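Tautomerase_3 domain-containing protein (Corynebacterium halotolerans YIM 70093 = DSM 44683, PDB 7M58) belongs to the cis-3-chloroacrylic acid dehalogenase family of the tautomerase superfamily and probably acts as a hydrolase. Local coordinates at residues E127-L132 with E138-L143. Sequence-based numbering, arbitrary orientation.
Sequences EWFATL and EELSDL
A small hydrophobic contact between the end of helix 125-129 with the turn after it, and helix 134-142, brings Trp-128, Phe-129 and Leu-132 against Leu-140. It lies at the periphery of the chain, its centre about 21 Å from the centre of the chain, against a radius of gyration of 16 Å. The contact buries 174 Å² in all and consists of apolar side chains. The tightest approach is methyl to methyl, with Leu-132 CD1 3.6 Å from Leu-140 CD1, the two side chains crossing at about a right angle. The same Leu-140 methyl reaches the indole obliquely, 4.3 Å from Trp-128 CZ3. Phe-129 presents its ring edge: CE1 lies 4.1 Å from Leu-140 CB, which sits near the ring plane. With CG anti to the backbone N (chi1 -176°), Phe-129 extends toward the second helix and slides past Leu-140 in the opposite direction. Leu-132 also packs within its own segment, its CD2 standing 4.0 Å above the indole plane of Trp-128, toward the rim. A type I turn follows the helix, with Leu-132 N bonded to Phe-129 O at 3.1 Å, before the chain extends at Leu-132. Trp-128 NE1 donates to Leu-118 O, and Lys-117 touches both Trp-128 and Leu-132, tying the pair to the 112-118 hairpin. The arrangement is two short consecutive helices packed through Leu-140, forming a C-terminal extension beside the beta-alpha-beta tautomerase core.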
loop_
_atom_site.group_PDB
_atom_site.type_symbol
_atom_site.label_atom_id
_atom_site.label_comp_id
_atom_site.label_asym_id
_atom_site.label_seq_id
_atom_site.Cartn_x
_atom_site.Cartn_y
_atom_site.Cartn_z
ATOM N N GLU A 127 -2.728 7.334 27.913
ATOM C CA GLU A 127 -3.525 6.225 28.420
ATOM C C GLU A 127 -2.991 4.890 27.901
ATOM O O GLU A 127 -2.813 3.945 28.672
ATOM C CB GLU A 127 -4.998 6.432 28.046
ATOM C CG GLU A 127 -5.937 6.593 29.236
ATOM C CD GLU A 127 -7.392 6.712 28.811
ATOM O OE1 GLU A 127 -8.290 6.437 29.652
ATOM O OE2 GLU A 127 -7.656 7.031 27.617
ATOM N N TRP A 128 -2.765 4.807 26.586
ATOM C CA TRP A 128 -2.233 3.582 25.976
ATOM C C TRP A 128 -0.891 3.209 26.601
ATOM O O TRP A 128 -0.687 2.061 27.024
ATOM C CB TRP A 128 -2.116 3.799 24.453
ATOM C CG TRP A 128 -1.502 2.699 23.663
ATOM C CD1 TRP A 128 -2.139 1.613 23.136
ATOM C CD2 TRP A 128 -0.119 2.581 23.281
ATOM N NE1 TRP A 128 -1.239 0.815 22.460
ATOM C CE2 TRP A 128 0.008 1.384 22.537
ATOM C CE3 TRP A 128 1.020 3.353 23.514
ATOM C CZ2 TRP A 128 1.237 0.947 22.015
ATOM C CZ3 TRP A 128 2.241 2.920 22.997
ATOM C CH2 TRP A 128 2.339 1.724 22.261
ATOM N N PHE A 129 0.005 4.193 26.725
ATOM C CA PHE A 129 1.337 3.961 27.275
ATOM C C PHE A 129 1.271 3.385 28.690
ATOM O O PHE A 129 2.057 2.489 29.039
ATOM C CB PHE A 129 2.107 5.281 27.248
ATOM C CG PHE A 129 3.531 5.175 27.687
ATOM C CD1 PHE A 129 4.518 4.771 26.800
ATOM C CD2 PHE A 129 3.893 5.483 28.986
ATOM C CE1 PHE A 129 5.834 4.675 27.207
ATOM C CE2 PHE A 129 5.213 5.388 29.393
ATOM C CZ PHE A 129 6.176 4.979 28.504
ATOM N N ALA A 130 0.321 3.848 29.512
ATOM C CA ALA A 130 0.236 3.358 30.887
ATOM C C ALA A 130 -0.226 1.903 30.980
ATOM O O ALA A 130 -0.152 1.317 32.070
ATOM C CB ALA A 130 -0.677 4.261 31.720
ATOM N N THR A 131 -0.723 1.327 29.880
ATOM C CA THR A 131 -1.098 -0.083 29.803
ATOM C C THR A 131 0.072 -0.994 29.440
ATOM O O THR A 131 -0.014 -2.203 29.658
ATOM C CB THR A 131 -2.235 -0.263 28.789
ATOM O OG1 THR A 131 -3.274 0.682 29.075
ATOM C CG2 THR A 131 -2.847 -1.651 28.872
ATOM N N LEU A 132 1.162 -0.464 28.891
ATOM C CA LEU A 132 2.244 -1.333 28.471
ATOM C C LEU A 132 2.975 -1.917 29.683
ATOM O O LEU A 132 2.973 -1.334 30.770
ATOM C CB LEU A 132 3.208 -0.587 27.548
ATOM C CG LEU A 132 2.525 0.127 26.376
ATOM C CD1 LEU A 132 3.513 0.751 25.435
ATOM C CD2 LEU A 132 1.663 -0.867 25.602
ATOM N N GLU A 138 9.913 1.565 29.447
ATOM C CA GLU A 138 11.175 2.270 29.570
ATOM C C GLU A 138 12.070 2.140 28.335
ATOM O O GLU A 138 12.908 3.013 28.102
ATOM C CB GLU A 138 11.875 1.843 30.862
ATOM C CG GLU A 138 11.021 2.215 32.117
ATOM C CD GLU A 138 10.472 3.690 32.107
ATOM O OE1 GLU A 138 11.301 4.638 32.109
ATOM O OE2 GLU A 138 9.219 3.893 32.108
ATOM N N GLU A 139 11.899 1.118 27.501
ATOM C CA GLU A 139 12.581 1.162 26.207
ATOM C C GLU A 139 11.979 2.235 25.315
ATOM O O GLU A 139 12.711 2.958 24.635
ATOM C CB GLU A 139 12.559 -0.199 25.491
ATOM C CG GLU A 139 12.617 -1.395 26.406
ATOM C CD GLU A 139 12.390 -2.724 25.688
ATOM O OE1 GLU A 139 13.396 -3.436 25.458
ATOM O OE2 GLU A 139 11.227 -3.063 25.357
ATOM N N LEU A 140 10.646 2.345 25.293
ATOM C CA LEU A 140 10.001 3.362 24.467
ATOM C C LEU A 140 10.355 4.770 24.920
ATOM O O LEU A 140 10.590 5.650 24.086
ATOM C CB LEU A 140 8.484 3.185 24.489
ATOM C CG LEU A 140 7.899 1.887 23.922
ATOM C CD1 LEU A 140 6.388 2.020 23.742
ATOM C CD2 LEU A 140 8.542 1.545 22.614
ATOM N N SER A 141 10.407 5.004 26.233
ATOM C CA SER A 141 10.738 6.335 26.729
ATOM C C SER A 141 12.169 6.736 26.410
ATOM O O SER A 141 12.473 7.930 26.403
ATOM C CB SER A 141 10.505 6.417 28.228
ATOM O OG SER A 141 11.184 5.367 28.869
ATOM N N ASP A 142 13.062 5.769 26.181
ATOM C CA ASP A 142 14.411 6.106 25.733
ATOM C C ASP A 142 14.435 6.664 24.309
ATOM O O ASP A 142 15.338 7.443 23.979
ATOM C CB ASP A 142 15.338 4.898 25.856
ATOM C CG ASP A 142 15.931 4.760 27.262
ATOM O OD1 ASP A 142 15.631 5.616 28.128
ATOM O OD2 ASP A 142 16.718 3.815 27.499
ATOM N N LEU A 143 13.458 6.319 23.472
ATOM C CA LEU A 143 13.374 6.871 22.121
ATOM C C LEU A 143 12.705 8.243 22.083
ATOM O O LEU A 143 11.656 8.471 22.691
ATOM C CB LEU A 143 12.615 5.900 21.222
ATOM C CG LEU A 143 12.994 4.422 21.392
ATOM C CD1 LEU A 143 12.075 3.521 20.584
ATOM C CD2 LEU A 143 14.434 4.177 21.005
#